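Local coordinates for protein colicin-B (Escherichia coli, PDB 1RH1) that forms pores that depolarise the cytoplasmic membrane of Escherichia coli and closely related bacteria, dissipating cellular energy and so acting as a toxin, at residues 53-58 with 208-213; 59-64 with 71-76. One frame throughout, in Å; residues are numbered along the deposited sequence.

Contact 1: residues 53-58 with 208-213; sequences SPQGIA and TNIKDV
With chi1 at -60°, I210 holds CG1 opposite its own carbonyl carbon and CG2 opposite its backbone N, and this spreads the side chain into two prongs that meet Q55 and I57. Q55 leaves its backbone in the same sense (chi1 -71°) and then runs extended, its aliphatic stem slanting across the isoleucine. CD1, the end of the longer prong, fits between two neighbours: Q55 CB lies 3.7 Å from I210 CD1, and I57 CG2 approaches I210 CD1 just as closely from another side. The shorter prong is met by the amide, with Q55 NE2 3.3 Å from I210 CG2, while Q55 OE1 is turned farther off, 4.8 Å from I210 CG2. The glutamine thus packs here through its carbon stem and one end of its amide. I210 opens a type II beta turn that closes at V213, with K211 and D212 at the corners and D212 at a positive phi. The turn puts the first and last residues of its four side by side, I210 CB and V213 CB only 4.0 Å apart, so together they offer an apolar patch to the 53-58 loop. I57 covers the second half of that patch, its CD1 4.2 Å from V213 CG1, a looser touch than the one to I210. Between the two loop residues that reach across, G56 takes phi 112°, and both Q55 and I57 point toward the turn. Strand 189-201, which pairs antiparallel with 213-216, backs the patch: V200 touches both I57 and V213, and bonds to the backbone of I210. Q55 is tied by a backbone hydrogen bond to R203, just beyond that strand, and V226 of strand 225-228 packs against V213.

Contact 2: residues 59-64 with 71-76; sequences LVQSVL and RIILDK
The backbones of 59-64 and 71-76 stay apart, S62 CA and I72 CA being the nearest pair at 7.2 Å, and side chains fill the interval. Q61 reaches farthest across. Its CG sits between the backbone N and the carbonyl carbon (chi1 60°), and from there the extended chain carries the amide up to the main chain of I73. Q61 CD ends 3.7 Å from I73 N and equally near I73 O, so the flat group lies beside the N and the O of I73, which belong to successive peptides and supply a donor and an acceptor; the way round in which the amide is modelled is doubtful, and its partners cannot be assigned. I72 adds cover from the neighbouring position, I72 CG2 coming 4.1 Å from Q61 CD. K76 lies along the other side of the glutamine. Past D75, whose backbone takes a left-handed conformation, K76 stretches out fully, and its hydrocarbon chain serves as the contact surface: K76 CD is 4.1 Å from Q61 CB. Nearer the backbone, L59 comes in at a slant and sets CD2 4.1 Å from K76 CB. At the far end of the contact the packing is purely apolar, with L64 CD1 3.7 Å from I72 CD1 where the two side chains meet at their methyl ends; S62 CB adds a looser touch to I72 CG1. Strands 62-64 and 70-73 belong to one mixed sheet but pair with different partners in it, 62-64 running parallel to 87-90 and 70-73 antiparallel to 139-146. V88 of the first partner strand touches both L64 and I72, M142 of the second lies on I72 and T144 on L64, so both strands contribute side chains around the L64-I72 pair.

How the contacts relate
Contact 1 runs straight into contact 2 where A58 is followed by L59, and contact 2 is nested within the long loop that contact 1 closes. Their centres lie 16 Å apart, and apart from that shared chain they do not touch. The 82-87 region serves both: D82 touches A58 and binds the backbone N of L59, and S87 bonds to A58 O and to the backbone of Q61. The mixed sheet joins them too, from 213-216 through 225-228 and 87-90 to 62-64. With their centres about 44 and 36 Å from the centre of the chain, both belong to the N-terminal half of the chain, which also carries the TonB box.

Contact 1: residues 53-58 with 208-213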
loop_
_atom_site.group_PDB
_atom_site.type_symbol
_atom_site.label_atom_id
_atom_site.label_comp_id
_atom_site.label_asym_id
_atom_site.label_seq_id
_atom_site.Cartn_x
_atom_site.Cartn_y
_atom_site.Cartn_z
ATOM N N SER A 53 13.785 37.603 -27.728
ATOM C CA SER A 53 12.591 38.425 -27.809
ATOM C C SER A 53 12.137 39.034 -26.472
ATOM O O SER A 53 12.133 38.359 -25.432
ATOM C CB SER A 53 11.482 37.583 -28.416
ATOM O OG SER A 53 10.445 38.436 -28.878
ATOM N N PRO A 54 11.748 40.329 -26.499
ATOM C CA PRO A 54 11.401 41.162 -25.352
ATOM C C PRO A 54 10.145 40.809 -24.622
ATOM O O PRO A 54 9.864 41.425 -23.596
ATOM C CB PRO A 54 11.317 42.543 -25.886
ATOM C CG PRO A 54 10.776 42.265 -27.260
ATOM C CD PRO A 54 11.680 41.145 -27.703
ATOM N N GLN A 55 9.401 39.850 -25.208
ATOM C CA GLN A 55 8.180 39.274 -24.674
ATOM C C GLN A 55 8.297 38.840 -23.246
ATOM O O GLN A 55 7.323 38.855 -22.510
ATOM C CB GLN A 55 7.787 38.088 -25.475
ATOM C CG GLN A 55 7.320 38.611 -26.807
ATOM C CD GLN A 55 6.834 37.581 -27.816
ATOM O OE1 GLN A 55 6.692 37.887 -29.010
ATOM N NE2 GLN A 55 6.566 36.350 -27.379
ATOM N N GLY A 56 9.502 38.432 -22.864
ATOM C CA GLY A 56 9.795 38.094 -21.489
ATOM C C GLY A 56 10.075 36.622 -21.273
ATOM O O GLY A 56 10.602 36.232 -20.226
ATOM N N ILE A 57 9.728 35.797 -22.258
ATOM C CA ILE A 57 9.896 34.380 -22.065
ATOM C C ILE A 57 11.234 33.956 -22.621
ATOM O O ILE A 57 11.758 34.544 -23.584
ATOM C CB ILE A 57 8.740 33.563 -22.751
ATOM C CG1 ILE A 57 8.696 33.762 -24.256
ATOM C CG2 ILE A 57 7.435 33.986 -22.086
ATOM C CD1 ILE A 57 7.791 32.774 -24.990
ATOM N N ALA A 58 11.718 32.896 -21.942
ATOM C CA ALA A 58 12.941 32.212 -22.312
ATOM C C ALA A 58 12.851 31.583 -23.693
ATOM O O ALA A 58 11.741 31.484 -24.202
ATOM C CB ALA A 58 13.200 31.158 -21.304
ATOM N N THR A 208 -1.435 43.556 -23.135
ATOM C CA THR A 208 -1.736 42.334 -23.858
ATOM C C THR A 208 -0.846 41.192 -23.326
ATOM O O THR A 208 0.238 41.436 -22.786
ATOM C CB THR A 208 -1.522 42.530 -25.412
ATOM O OG1 THR A 208 -0.223 42.093 -25.768
ATOM C CG2 THR A 208 -1.613 43.980 -25.846
ATOM N N ASN A 209 -1.326 39.935 -23.432
ATOM C CA ASN A 209 -0.575 38.728 -23.076
ATOM C C ASN A 209 0.055 38.131 -24.351
ATOM O O ASN A 209 -0.374 38.500 -25.447
ATOM C CB ASN A 209 -1.506 37.682 -22.446
ATOM C CG ASN A 209 -2.177 37.960 -21.086
ATOM O OD1 ASN A 209 -1.586 38.359 -20.065
ATOM N ND2 ASN A 209 -3.484 37.672 -21.056
ATOM N N ILE A 210 1.079 37.253 -24.326
ATOM C CA ILE A 210 1.678 36.647 -25.525
ATOM C C ILE A 210 0.703 35.620 -26.086
ATOM O O ILE A 210 0.287 34.679 -25.384
ATOM C CB ILE A 210 3.005 35.923 -25.207
ATOM C CG1 ILE A 210 4.004 36.893 -24.629
ATOM C CG2 ILE A 210 3.567 35.311 -26.476
ATOM C CD1 ILE A 210 5.097 36.195 -23.827
ATOM N N LYS A 211 0.359 35.822 -27.371
ATOM C CA LYS A 211 -0.584 34.970 -28.072
ATOM C C LYS A 211 -0.097 33.529 -28.104
ATOM O O LYS A 211 1.054 33.254 -28.446
ATOM C CB LYS A 211 -0.774 35.446 -29.504
ATOM C CG LYS A 211 -1.860 34.663 -30.256
ATOM C CD LYS A 211 -1.750 34.921 -31.759
ATOM C CE LYS A 211 -2.781 34.184 -32.653
ATOM N NZ LYS A 211 -4.160 34.621 -32.485
ATOM N N ASP A 212 -1.001 32.636 -27.681
ATOM C CA ASP A 212 -0.816 31.189 -27.720
ATOM C C ASP A 212 0.385 30.608 -26.970
ATOM O O ASP A 212 1.038 29.651 -27.405
ATOM C CB ASP A 212 -0.785 30.754 -29.218
ATOM C CG ASP A 212 -2.120 30.738 -29.985
ATOM O OD1 ASP A 212 -2.146 30.243 -31.107
ATOM O OD2 ASP A 212 -3.146 31.205 -29.496
ATOM N N VAL A 213 0.648 31.221 -25.817
ATOM C CA VAL A 213 1.737 30.900 -24.915
ATOM C C VAL A 213 1.063 31.010 -23.557
ATOM O O VAL A 213 0.414 32.015 -23.227
ATOM C CB VAL A 213 2.899 31.940 -25.087
ATOM C CG1 VAL A 213 3.799 32.039 -23.871
ATOM C CG2 VAL A 213 3.818 31.474 -26.181
#

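Contact 2: residues 59-64 with 71-76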
loop_
_atom_site.group_PDB
_atom_site.type_symbol
_atom_site.label_atom_id
_atom_site.label_comp_id
_atom_site.label_asym_id
_atom_site.label_seq_id
_atom_site.Cartn_x
_atom_site.Cartn_y
_atom_site.Cartn_z
ATOM N N LEU A 59 13.922 31.135 -24.362
ATOM C CA LEU A 59 13.778 30.586 -25.716
ATOM C C LEU A 59 12.960 29.293 -25.726
ATOM O O LEU A 59 12.858 28.569 -24.721
ATOM C CB LEU A 59 15.141 30.297 -26.342
ATOM C CG LEU A 59 15.821 28.958 -26.029
ATOM C CD1 LEU A 59 16.931 28.700 -27.021
ATOM C CD2 LEU A 59 16.322 28.954 -24.611
ATOM N N VAL A 60 12.342 28.991 -26.867
ATOM C CA VAL A 60 11.576 27.751 -26.978
ATOM C C VAL A 60 12.636 26.699 -27.257
ATOM O O VAL A 60 13.143 26.548 -28.372
ATOM C CB VAL A 60 10.503 27.906 -28.124
ATOM C CG1 VAL A 60 9.849 26.598 -28.501
ATOM C CG2 VAL A 60 9.345 28.737 -27.589
ATOM N N GLN A 61 13.012 25.990 -26.191
ATOM C CA GLN A 61 14.149 25.117 -26.349
ATOM C C GLN A 61 13.896 23.822 -27.039
ATOM O O GLN A 61 14.761 23.414 -27.800
ATOM C CB GLN A 61 14.802 24.820 -25.008
ATOM C CG GLN A 61 13.990 24.158 -23.948
ATOM C CD GLN A 61 14.890 23.786 -22.810
ATOM O OE1 GLN A 61 14.781 24.317 -21.714
ATOM N NE2 GLN A 61 15.783 22.846 -23.101
ATOM N N SER A 62 12.728 23.218 -26.853
ATOM C CA SER A 62 12.443 21.934 -27.468
ATOM C C SER A 62 10.979 21.752 -27.835
ATOM O O SER A 62 10.142 22.604 -27.567
ATOM C CB SER A 62 12.894 20.859 -26.500
ATOM O OG SER A 62 12.955 19.599 -27.136
ATOM N N VAL A 63 10.657 20.634 -28.483
ATOM C CA VAL A 63 9.297 20.291 -28.904
ATOM C C VAL A 63 8.828 19.047 -28.179
ATOM O O VAL A 63 9.456 17.989 -28.187
ATOM C CB VAL A 63 9.235 20.020 -30.424
ATOM C CG1 VAL A 63 7.852 19.630 -30.878
ATOM C CG2 VAL A 63 9.581 21.293 -31.147
ATOM N N LEU A 64 7.652 19.193 -27.611
ATOM C CA LEU A 64 7.011 18.119 -26.902
ATOM C C LEU A 64 5.940 17.362 -27.695
ATOM O O LEU A 64 4.751 17.723 -27.645
ATOM C CB LEU A 64 6.458 18.751 -25.654
ATOM C CG LEU A 64 7.036 18.375 -24.309
ATOM C CD1 LEU A 64 8.540 18.191 -24.358
ATOM C CD2 LEU A 64 6.590 19.452 -23.345
ATOM N N ARG A 71 14.985 16.017 -22.957
ATOM C CA ARG A 71 15.901 16.567 -21.992
ATOM C C ARG A 71 15.821 18.087 -22.071
ATOM O O ARG A 71 16.282 18.748 -23.008
ATOM C CB ARG A 71 17.231 15.980 -22.376
ATOM C CG ARG A 71 18.381 16.310 -21.485
ATOM C CD ARG A 71 19.499 15.348 -21.813
ATOM N NE ARG A 71 20.614 15.679 -20.946
ATOM C CZ ARG A 71 20.893 14.994 -19.830
ATOM N NH1 ARG A 71 20.150 13.948 -19.448
ATOM N NH2 ARG A 71 21.933 15.364 -19.076
ATOM N N ILE A 72 15.111 18.610 -21.067
ATOM C CA ILE A 72 14.809 20.034 -20.942
ATOM C C ILE A 72 15.615 20.625 -19.785
ATOM O O ILE A 72 15.676 20.088 -18.680
ATOM C CB ILE A 72 13.237 20.107 -20.811
ATOM C CG1 ILE A 72 12.732 19.949 -22.218
ATOM C CG2 ILE A 72 12.639 21.417 -20.354
ATOM C CD1 ILE A 72 11.286 19.504 -22.227
ATOM N N ILE A 73 16.304 21.729 -20.130
ATOM C CA ILE A 73 17.282 22.406 -19.280
ATOM C C ILE A 73 16.751 23.701 -18.693
ATOM O O ILE A 73 16.264 24.523 -19.455
ATOM C CB ILE A 73 18.554 22.672 -20.137
ATOM C CG1 ILE A 73 19.111 21.412 -20.743
ATOM C CG2 ILE A 73 19.632 23.228 -19.245
ATOM C CD1 ILE A 73 20.240 21.722 -21.732
ATOM N N LEU A 74 16.822 23.957 -17.384
ATOM C CA LEU A 74 16.339 25.218 -16.803
ATOM C C LEU A 74 17.367 26.305 -17.043
ATOM O O LEU A 74 18.562 26.048 -16.876
ATOM C CB LEU A 74 16.109 25.053 -15.307
ATOM C CG LEU A 74 15.477 26.176 -14.519
ATOM C CD1 LEU A 74 14.117 26.521 -15.070
ATOM C CD2 LEU A 74 15.291 25.726 -13.089
ATOM N N ASP A 75 16.936 27.518 -17.430
ATOM C CA ASP A 75 17.837 28.629 -17.804
ATOM C C ASP A 75 18.881 28.161 -18.834
ATOM O O ASP A 75 20.084 28.436 -18.728
ATOM C CB ASP A 75 18.585 29.205 -16.570
ATOM C CG ASP A 75 17.737 29.763 -15.429
ATOM O OD1 ASP A 75 18.125 29.591 -14.270
ATOM O OD2 ASP A 75 16.707 30.382 -15.684
ATOM N N LYS A 76 18.395 27.457 -19.871
ATOM C CA LYS A 76 19.260 26.893 -20.896
ATOM C C LYS A 76 20.338 27.828 -21.369
ATOM O O LYS A 76 21.485 27.419 -21.480
ATOM C CB LYS A 76 18.491 26.463 -22.154
ATOM C CG LYS A 76 19.377 25.507 -22.974
ATOM C CD LYS A 76 18.801 24.991 -24.293
ATOM C CE LYS A 76 19.804 24.037 -24.972
ATOM N NZ LYS A 76 19.430 23.680 -26.337
#